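Local atomic coordinates of Ral guanine nucleotide dissociation stimulator-like 2 (Mus musculus, PDB entry 4JGW), a protein that probably acts as a guanine nucleotide exchange factor for small G-proteins, and associates in vitro with the GTP-bound forms of Rap 1A and H-Ras. Residues A[76-81]-A[414-419]; A[91-96]-A[142-147]; A[392-397]-A[426-431]. All blocks are in the same frame, centred on the assembly; numbering follows the deposited sequence.

Contact 1 of 3, residues A[76-81]-A[414-419]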
loop_
_atom_site.group_PDB
_atom_site.type_symbol
_atom_site.label_atom_id
_atom_site.label_comp_id
_atom_site.label_asym_id
_atom_site.label_seq_id
_atom_site.Cartn_x
_atom_site.Cartn_y
_atom_site.Cartn_z
ATOM N N THR A 76 5.332 -3.119 18.133
ATOM C CA THR A 76 5.982 -1.849 17.817
ATOM C C THR A 76 5.780 -1.410 16.356
ATOM O O THR A 76 5.310 -0.298 16.119
ATOM C CB THR A 76 7.487 -1.872 18.205
ATOM O OG1 THR A 76 7.615 -2.242 19.583
ATOM C CG2 THR A 76 8.143 -0.512 17.981
ATOM N N PRO A 77 6.123 -2.274 15.376
ATOM C CA PRO A 77 5.920 -1.847 13.988
ATOM C C PRO A 77 4.445 -1.680 13.609
ATOM O O PRO A 77 4.114 -0.783 12.834
ATOM C CB PRO A 77 6.569 -2.971 13.171
ATOM C CG PRO A 77 6.568 -4.154 14.078
ATOM C CD PRO A 77 6.776 -3.596 15.449
ATOM N N ALA A 78 3.577 -2.529 14.161
ATOM C CA ALA A 78 2.137 -2.437 13.918
ATOM C C ALA A 78 1.543 -1.135 14.443
ATOM O O ALA A 78 0.774 -0.481 13.740
ATOM C CB ALA A 78 1.405 -3.639 14.512
ATOM N N LEU A 79 1.899 -0.762 15.673
ATOM C CA LEU A 79 1.397 0.475 16.276
ATOM C C LEU A 79 1.885 1.685 15.482
ATOM O O LEU A 79 1.094 2.567 15.144
ATOM C CB LEU A 79 1.835 0.606 17.744
ATOM C CG LEU A 79 0.937 1.304 18.789
ATOM C CD1 LEU A 79 1.751 1.684 20.017
ATOM C CD2 LEU A 79 0.184 2.531 18.278
ATOM N N LEU A 80 3.183 1.710 15.183
ATOM C CA LEU A 80 3.792 2.817 14.446
ATOM C C LEU A 80 3.217 2.973 13.041
ATOM O O LEU A 80 3.099 4.089 12.543
ATOM C CB LEU A 80 5.319 2.668 14.383
ATOM C CG LEU A 80 6.122 2.809 15.685
ATOM C CD1 LEU A 80 7.606 2.590 15.426
ATOM C CD2 LEU A 80 5.887 4.158 16.373
ATOM N N ALA A 81 2.856 1.855 12.416
ATOM C CA ALA A 81 2.321 1.864 11.055
ATOM C C ALA A 81 0.834 2.222 10.984
ATOM O O ALA A 81 0.397 2.848 10.020
ATOM C CB ALA A 81 2.576 0.528 10.372
ATOM N N ILE A 414 -8.729 0.168 22.912
ATOM C CA ILE A 414 -8.427 0.026 21.491
ATOM C C ILE A 414 -8.221 -1.457 21.169
ATOM O O ILE A 414 -7.388 -2.123 21.786
ATOM C CB ILE A 414 -7.188 0.870 21.085
ATOM C CG1 ILE A 414 -7.526 2.364 21.161
ATOM C CG2 ILE A 414 -6.697 0.497 19.680
ATOM C CD1 ILE A 414 -6.322 3.270 21.337
ATOM N N ASN A 415 -9.009 -1.969 20.227
ATOM C CA ASN A 415 -8.886 -3.355 19.782
ATOM C C ASN A 415 -7.645 -3.524 18.906
ATOM O O ASN A 415 -7.704 -3.343 17.689
ATOM C CB ASN A 415 -10.158 -3.797 19.041
ATOM C CG ASN A 415 -10.052 -5.202 18.457
ATOM O OD1 ASN A 415 -9.315 -6.048 18.962
ATOM N ND2 ASN A 415 -10.796 -5.450 17.385
ATOM N N PHE A 416 -6.523 -3.873 19.533
ATOM C CA PHE A 416 -5.249 -3.938 18.822
ATOM C C PHE A 416 -5.141 -5.116 17.857
ATOM O O PHE A 416 -4.367 -5.062 16.903
ATOM C CB PHE A 416 -4.056 -3.900 19.783
ATOM C CG PHE A 416 -2.786 -3.400 19.146
ATOM C CD1 PHE A 416 -2.550 -2.035 19.017
ATOM C CD2 PHE A 416 -1.832 -4.294 18.663
ATOM C CE1 PHE A 416 -1.381 -1.563 18.422
ATOM C CE2 PHE A 416 -0.663 -3.836 18.066
ATOM C CZ PHE A 416 -0.434 -2.467 17.947
ATOM N N ASP A 417 -5.925 -6.168 18.101
ATOM C CA ASP A 417 -6.028 -7.298 17.175
ATOM C C ASP A 417 -6.295 -6.816 15.750
ATOM O O ASP A 417 -5.670 -7.293 14.800
ATOM C CB ASP A 417 -7.132 -8.265 17.613
ATOM C CG ASP A 417 -6.731 -9.123 18.803
ATOM O OD1 ASP A 417 -5.573 -9.025 19.264
ATOM O OD2 ASP A 417 -7.581 -9.903 19.277
ATOM N N LYS A 418 -7.216 -5.863 15.618
ATOM C CA LYS A 418 -7.531 -5.235 14.335
ATOM C C LYS A 418 -6.274 -4.665 13.675
ATOM O O LYS A 418 -6.067 -4.834 12.472
ATOM C CB LYS A 418 -8.581 -4.130 14.526
ATOM C CG LYS A 418 -8.957 -3.391 13.246
ATOM C CD LYS A 418 -10.155 -2.477 13.446
ATOM C CE LYS A 418 -10.566 -1.843 12.123
ATOM N NZ LYS A 418 -11.911 -1.210 12.183
ATOM N N ARG A 419 -5.441 -4.006 14.478
ATOM C CA ARG A 419 -4.235 -3.336 13.982
ATOM C C ARG A 419 -3.149 -4.318 13.542
ATOM O O ARG A 419 -2.370 -4.020 12.633
ATOM C CB ARG A 419 -3.687 -2.353 15.025
ATOM C CG ARG A 419 -4.707 -1.338 15.546
ATOM C CD ARG A 419 -5.377 -0.570 14.413
ATOM N NE ARG A 419 -6.601 0.100 14.845
ATOM C CZ ARG A 419 -7.493 0.649 14.023
ATOM N NH1 ARG A 419 -7.313 0.610 12.708
ATOM N NH2 ARG A 419 -8.573 1.237 14.516
#
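Phe416 pushes its ring end-on against the turn of helix 75-82 that carries Ala78 and Leu79, and the apolar packing of this contact is built round that one aromatic group. Its CG stands anti to the backbone N (chi1 -156°), which carries CZ across to the neighbouring helix. The backbone N of Leu79 lies at the ring edge, close to its plane, 3.7 Å from Phe416 CZ. The Leu79 side chain crosses the ring at about a right angle, with its CG 3.7 Å from Phe416 CE1. The methyl CB of Ala78 approaches obliquely, 4.1 Å from Phe416 CZ, and also comes within 4.2 Å of Arg419 O, a van der Waals approach. Three residues on in the chain from Phe416, Arg419 backs the ring, its CB sitting over the centre of one face, 4.1 Å above the plane. Leu51 and the ring of Phe75 add further apolar neighbours, and Leu79 also reaches Leu63 and Phe86.

The polar end of Arg419 is directed elsewhere. Its side chain starts toward helix 75-82 and then leads off, the guanidinium forming salt bridges with Glu422 and Asp407. Asp407 is shared with Lys418, which also pairs with Asp402.

Helix 75-82 belongs to the N-terminal REM domain, whereas 414-419 lies in the CDC25-homology domain, in what is probably the helical hairpin seen in related exchange factors, so this is a domain-domain interface. Ile414 bonds through its backbone to Gly54, adding 414-415 to the sheet beside strand 46-54. With every touching residue buried, mostly apolar atoms meeting and no polar pair bonded between the two segments, the hold here rests on shape fit and exclusion of water, not on directional bonds.

Contact 2 of 3, residues A[91-96]-A[142-147]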
loop_
_atom_site.group_PDB
_atom_site.type_symbol
_atom_site.label_atom_id
_atom_site.label_comp_id
_atom_site.label_asym_id
_atom_site.label_seq_id
_atom_site.Cartn_x
_atom_site.Cartn_y
_atom_site.Cartn_z
ATOM N N ALA A 91 -0.172 13.407 18.819
ATOM C CA ALA A 91 -0.790 12.820 20.007
ATOM C C ALA A 91 0.037 11.661 20.567
ATOM O O ALA A 91 0.227 11.562 21.781
ATOM C CB ALA A 91 -2.213 12.369 19.703
ATOM N N LEU A 92 0.533 10.800 19.679
ATOM C CA LEU A 92 1.365 9.661 20.075
ATOM C C LEU A 92 2.734 10.109 20.587
ATOM O O LEU A 92 3.219 9.601 21.600
ATOM C CB LEU A 92 1.520 8.671 18.911
ATOM C CG LEU A 92 2.257 7.348 19.158
ATOM C CD1 LEU A 92 1.567 6.513 20.230
ATOM C CD2 LEU A 92 2.378 6.557 17.864
ATOM N N PHE A 93 3.343 11.058 19.874
ATOM C CA PHE A 93 4.612 11.668 20.269
ATOM C C PHE A 93 4.486 12.309 21.653
ATOM O O PHE A 93 5.379 12.171 22.491
ATOM C CB PHE A 93 5.021 12.726 19.240
ATOM C CG PHE A 93 6.502 13.009 19.182
ATOM C CD1 PHE A 93 7.034 13.693 18.093
ATOM C CD2 PHE A 93 7.365 12.600 20.196
ATOM C CE1 PHE A 93 8.398 13.973 18.019
ATOM C CE2 PHE A 93 8.728 12.871 20.128
ATOM C CZ PHE A 93 9.245 13.558 19.036
ATOM N N GLY A 94 3.374 13.008 21.878
ATOM C CA GLY A 94 3.092 13.654 23.161
ATOM C C GLY A 94 2.987 12.676 24.318
ATOM O O GLY A 94 3.511 12.935 25.403
ATOM N N LEU A 95 2.319 11.549 24.082
ATOM C CA LEU A 95 2.158 10.506 25.099
ATOM C C LEU A 95 3.465 9.774 25.405
ATOM O O LEU A 95 3.656 9.278 26.516
ATOM C CB LEU A 95 1.071 9.510 24.692
ATOM C CG LEU A 95 -0.359 10.058 24.643
ATOM C CD1 LEU A 95 -1.237 9.141 23.827
ATOM C CD2 LEU A 95 -0.937 10.271 26.036
ATOM N N VAL A 96 4.351 9.707 24.414
ATOM C CA VAL A 96 5.703 9.187 24.617
ATOM C C VAL A 96 6.481 10.147 25.518
ATOM O O VAL A 96 7.126 9.721 26.480
ATOM C CB VAL A 96 6.445 8.952 23.272
ATOM C CG1 VAL A 96 7.934 8.693 23.499
ATOM C CG2 VAL A 96 5.817 7.790 22.512
ATOM N N ASP A 142 10.516 19.665 21.235
ATOM C CA ASP A 142 11.106 20.475 22.307
ATOM C C ASP A 142 10.880 19.812 23.663
ATOM O O ASP A 142 11.736 19.870 24.544
ATOM C CB ASP A 142 10.512 21.889 22.316
ATOM C CG ASP A 142 10.685 22.617 20.988
ATOM O OD1 ASP A 142 11.620 22.284 20.225
ATOM O OD2 ASP A 142 9.882 23.533 20.711
ATOM N N ARG A 143 9.717 19.181 23.808
ATOM C CA ARG A 143 9.355 18.414 24.994
ATOM C C ARG A 143 10.308 17.232 25.197
ATOM O O ARG A 143 10.629 16.872 26.331
ATOM C CB ARG A 143 7.924 17.902 24.837
ATOM C CG ARG A 143 7.069 17.947 26.084
ATOM C CD ARG A 143 5.713 17.330 25.789
ATOM N NE ARG A 143 4.802 17.388 26.926
ATOM C CZ ARG A 143 3.572 16.880 26.930
ATOM N NH1 ARG A 143 3.095 16.260 25.855
ATOM N NH2 ARG A 143 2.816 16.986 28.014
ATOM N N LEU A 144 10.757 16.640 24.092
ATOM C CA LEU A 144 11.666 15.496 24.131
ATOM C C LEU A 144 13.110 15.893 24.433
ATOM O O LEU A 144 13.739 15.318 25.325
ATOM C CB LEU A 144 11.597 14.698 22.822
ATOM C CG LEU A 144 12.605 13.559 22.606
ATOM C CD1 LEU A 144 12.338 12.382 23.540
ATOM C CD2 LEU A 144 12.597 13.103 21.155
ATOM N N GLU A 145 13.635 16.867 23.688
ATOM C CA GLU A 145 15.048 17.235 23.811
ATOM C C GLU A 145 15.374 18.006 25.094
ATOM O O GLU A 145 16.518 17.996 25.550
ATOM C CB GLU A 145 15.565 17.954 22.551
ATOM C CG GLU A 145 15.356 19.462 22.493
ATOM C CD GLU A 145 16.119 20.104 21.340
ATOM O OE1 GLU A 145 15.736 19.885 20.169
ATOM O OE2 GLU A 145 17.101 20.832 21.605
ATOM N N SER A 146 14.364 18.655 25.677
ATOM C CA SER A 146 14.512 19.287 26.987
ATOM C C SER A 146 14.564 18.229 28.086
ATOM O O SER A 146 15.220 18.424 29.106
ATOM C CB SER A 146 13.381 20.282 27.258
ATOM O OG SER A 146 12.135 19.621 27.406
ATOM N N PHE A 147 13.868 17.113 27.865
ATOM C CA PHE A 147 13.884 15.975 28.785
ATOM C C PHE A 147 15.251 15.294 28.813
ATOM O O PHE A 147 15.723 14.878 29.874
ATOM C CB PHE A 147 12.782 14.970 28.417
ATOM C CG PHE A 147 13.047 13.566 28.894
ATOM C CD1 PHE A 147 12.727 13.183 30.194
ATOM C CD2 PHE A 147 13.620 12.624 28.043
ATOM C CE1 PHE A 147 12.977 11.886 30.638
ATOM C CE2 PHE A 147 13.874 11.327 28.479
ATOM C CZ PHE A 147 13.551 10.958 29.778
#
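Leu144 meets Phe93 at the rim of the aromatic ring: its methyl CD2 lies in the ring plane and is 4.0 Å from both Phe93 CZ and Phe93 CE2. With CG of Leu144 anti to the backbone N (chi1 173°), CD2 is carried to this ring edge, and the two side chains cross at about a right angle. Around this pair the apolar layer continues through Leu100, Leu122 and Val137.

Such packing is that of the helical REM domain, the N-terminal module of Ras-family exchange factors. Helices 89-101 and 138-151 run in roughly the same direction here, with helix 108-128 between them in the chain and touching both through Trp125 and Leu122.

Polar approaches lie at the margin. Arg143, extended from CG to NE, reaches across to Gly94, where NH1 lies 3.7 Å from Gly94 CA, beside a backbone that bears no side chain. NH1 is also 3.4 Å from Gly94 O, but the carbonyl stands oblique to the guanidinium and the angle is too poor for a hydrogen bond, leaving at most a loose electrostatic attraction. The charge is answered by a salt bridge from NH2 to Asp98 and, weakly, by Glu101. Elsewhere on helix 138-151, Ser146 OG donates to Asp142 O over 2.9 Å, in the carbonyl plane and on a lone pair, and that oxygen also takes the Ser146 N-H.

Contact 3 of 3, residues A[392-397]-A[426-431]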
loop_
_atom_site.group_PDB
_atom_site.type_symbol
_atom_site.label_atom_id
_atom_site.label_comp_id
_atom_site.label_asym_id
_atom_site.label_seq_id
_atom_site.Cartn_x
_atom_site.Cartn_y
_atom_site.Cartn_z
ATOM N N GLY A 392 -5.974 -2.010 -5.892
ATOM C CA GLY A 392 -7.404 -2.133 -5.588
ATOM C C GLY A 392 -7.786 -3.331 -4.737
ATOM O O GLY A 392 -8.701 -3.246 -3.918
ATOM N N THR A 393 -7.083 -4.443 -4.932
ATOM C CA THR A 393 -7.308 -5.664 -4.159
ATOM C C THR A 393 -6.904 -5.488 -2.690
ATOM O O THR A 393 -7.568 -6.009 -1.793
ATOM C CB THR A 393 -6.556 -6.863 -4.774
ATOM O OG1 THR A 393 -6.700 -6.841 -6.200
ATOM C CG2 THR A 393 -7.106 -8.183 -4.238
ATOM N N PHE A 394 -5.816 -4.754 -2.455
ATOM C CA PHE A 394 -5.363 -4.443 -1.101
ATOM C C PHE A 394 -6.275 -3.413 -0.438
ATOM O O PHE A 394 -6.525 -3.481 0.767
ATOM C CB PHE A 394 -3.914 -3.945 -1.111
ATOM C CG PHE A 394 -2.910 -5.014 -1.442
ATOM C CD1 PHE A 394 -2.557 -5.271 -2.764
ATOM C CD2 PHE A 394 -2.324 -5.771 -0.432
ATOM C CE1 PHE A 394 -1.636 -6.264 -3.073
ATOM C CE2 PHE A 394 -1.400 -6.767 -0.732
ATOM C CZ PHE A 394 -1.055 -7.012 -2.055
ATOM N N LEU A 395 -6.769 -2.465 -1.232
ATOM C CA LEU A 395 -7.709 -1.463 -0.738
ATOM C C LEU A 395 -9.034 -2.108 -0.327
ATOM O O LEU A 395 -9.639 -1.707 0.668
ATOM C CB LEU A 395 -7.938 -0.359 -1.777
ATOM C CG LEU A 395 -6.728 0.483 -2.198
ATOM C CD1 LEU A 395 -7.089 1.383 -3.366
ATOM C CD2 LEU A 395 -6.172 1.308 -1.039
ATOM N N LYS A 396 -9.456 -3.121 -1.082
ATOM C CA LYS A 396 -10.690 -3.851 -0.800
ATOM C C LYS A 396 -10.574 -4.704 0.467
ATOM O O LYS A 396 -11.461 -4.669 1.325
ATOM C CB LYS A 396 -11.094 -4.730 -1.988
ATOM C CG LYS A 396 -12.599 -4.891 -2.132
ATOM C CD LYS A 396 -13.000 -6.326 -2.441
ATOM C CE LYS A 396 -14.521 -6.472 -2.418
ATOM N NZ LYS A 396 -14.958 -7.866 -2.137
ATOM N N ASP A 397 -9.486 -5.466 0.579
ATOM C CA ASP A 397 -9.233 -6.289 1.764
ATOM C C ASP A 397 -9.199 -5.450 3.040
ATOM O O ASP A 397 -9.719 -5.868 4.078
ATOM C CB ASP A 397 -7.925 -7.076 1.618
ATOM C CG ASP A 397 -7.998 -8.146 0.543
ATOM O OD1 ASP A 397 -9.105 -8.664 0.275
ATOM O OD2 ASP A 397 -6.941 -8.472 -0.034
ATOM N N LEU A 426 -0.251 -4.742 5.437
ATOM C CA LEU A 426 0.714 -3.679 5.166
ATOM C C LEU A 426 2.118 -4.225 4.911
ATOM O O LEU A 426 2.835 -3.709 4.050
ATOM C CB LEU A 426 0.741 -2.647 6.302
ATOM C CG LEU A 426 -0.501 -1.798 6.608
ATOM C CD1 LEU A 426 -0.136 -0.662 7.553
ATOM C CD2 LEU A 426 -1.166 -1.246 5.346
ATOM N N SER A 427 2.498 -5.270 5.648
ATOM C CA SER A 427 3.815 -5.892 5.490
ATOM C C SER A 427 3.952 -6.604 4.142
ATOM O O SER A 427 5.051 -6.684 3.594
ATOM C CB SER A 427 4.127 -6.846 6.651
ATOM O OG SER A 427 3.279 -7.981 6.640
ATOM N N GLU A 428 2.837 -7.114 3.621
ATOM C CA GLU A 428 2.787 -7.674 2.267
ATOM C C GLU A 428 3.108 -6.594 1.238
ATOM O O GLU A 428 3.852 -6.830 0.287
ATOM C CB GLU A 428 1.407 -8.264 1.965
ATOM C CG GLU A 428 1.044 -9.514 2.751
ATOM C CD GLU A 428 -0.408 -9.933 2.544
ATOM O OE1 GLU A 428 -0.926 -9.784 1.413
ATOM O OE2 GLU A 428 -1.032 -10.416 3.516
ATOM N N LEU A 429 2.542 -5.409 1.449
ATOM C CA LEU A 429 2.766 -4.257 0.586
ATOM C C LEU A 429 4.230 -3.807 0.668
ATOM O O LEU A 429 4.840 -3.471 -0.351
ATOM C CB LEU A 429 1.814 -3.124 0.989
ATOM C CG LEU A 429 0.899 -2.415 -0.023
ATOM C CD1 LEU A 429 0.386 -3.324 -1.140
ATOM C CD2 LEU A 429 -0.277 -1.776 0.712
ATOM N N LEU A 430 4.789 -3.825 1.880
ATOM C CA LEU A 430 6.202 -3.497 2.105
ATOM C C LEU A 430 7.151 -4.458 1.388
ATOM O O LEU A 430 8.151 -4.030 0.816
ATOM C CB LEU A 430 6.533 -3.471 3.601
ATOM C CG LEU A 430 6.063 -2.292 4.454
ATOM C CD1 LEU A 430 6.202 -2.632 5.929
ATOM C CD2 LEU A 430 6.838 -1.019 4.122
ATOM N N ARG A 431 6.832 -5.751 1.418
ATOM C CA ARG A 431 7.653 -6.755 0.742
ATOM C C ARG A 431 7.512 -6.678 -0.783
ATOM O O ARG A 431 8.428 -7.048 -1.512
ATOM C CB ARG A 431 7.344 -8.169 1.256
ATOM C CG ARG A 431 6.334 -8.939 0.428
ATOM C CD ARG A 431 6.207 -10.388 0.869
ATOM N NE ARG A 431 5.821 -11.253 -0.246
ATOM C CZ ARG A 431 4.575 -11.418 -0.691
ATOM N NH1 ARG A 431 3.557 -10.777 -0.125
ATOM N NH2 ARG A 431 4.348 -12.230 -1.713
#
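Regular backbone bonds, such as Leu430 N to Leu426 O at 2.9 Å on one helix and Lys396 N to Gly392 O at 2.9 Å on the other, hold the two turns from which Leu429, Glu428 and Phe394 meet. The central interaction is a CH-pi contact: the methyl CD1 of Leu429 sits over one face of the Phe394 ring, 3.6 Å from its centroid and only 9° off the ring normal. All six ring carbons therefore lie at similar distances from that methyl. Both side-chain torsions of Leu429 depart from staggered values, and this setting carries CD1 over the ring. The two side chains extend from facing helices and overlap side by side, so that each reaches alongside its partner.

Glu428 supplies a polar neighbour. Its CG is anti to the carbonyl carbon, and the extended chain brings OE1 to 3.7 Å from Phe394 CE2, approaching obliquely with the carboxylate and ring planes 66° apart. Asp397 OD2 is 6.3 Å from Glu428 OE1, and the two like charges may slightly disfavour each other.

Helices 392-404 and 416-436 probably correspond to the helical hairpin seen in the CDC25-homology domains of related exchange factors. Pro389, Ile425 and Leu432 also pack on Phe394, while Leu429 reaches Cys226. The contact thus couples a buried CH-pi contact to a partly exposed acidic margin: dispersion and desolvation probably supply the cohesion between the two helices, with the carboxylate contributing little.

Overall arrangement
The three contacts step from the REM domain into the CDC25-homology domain. Contact 2 lies wholly within the REM domain, contact 3 joins helices 392-404 and 416-436 of the catalytic domain, and contact 1 spans the two domains. Along the chain, contact 2 is nested inside the long loop closed by contact 1, whereas contacts 1 and 3 interleave and share helix 416-436. Their centres are 16 Å apart and they touch through Ala81 and Leu426. Contact 2 is about 20 Å from contact 1 and 32 Å from contact 3, centre to centre. One helix, 416-436, thus contacts both the REM domain and helix 392-404.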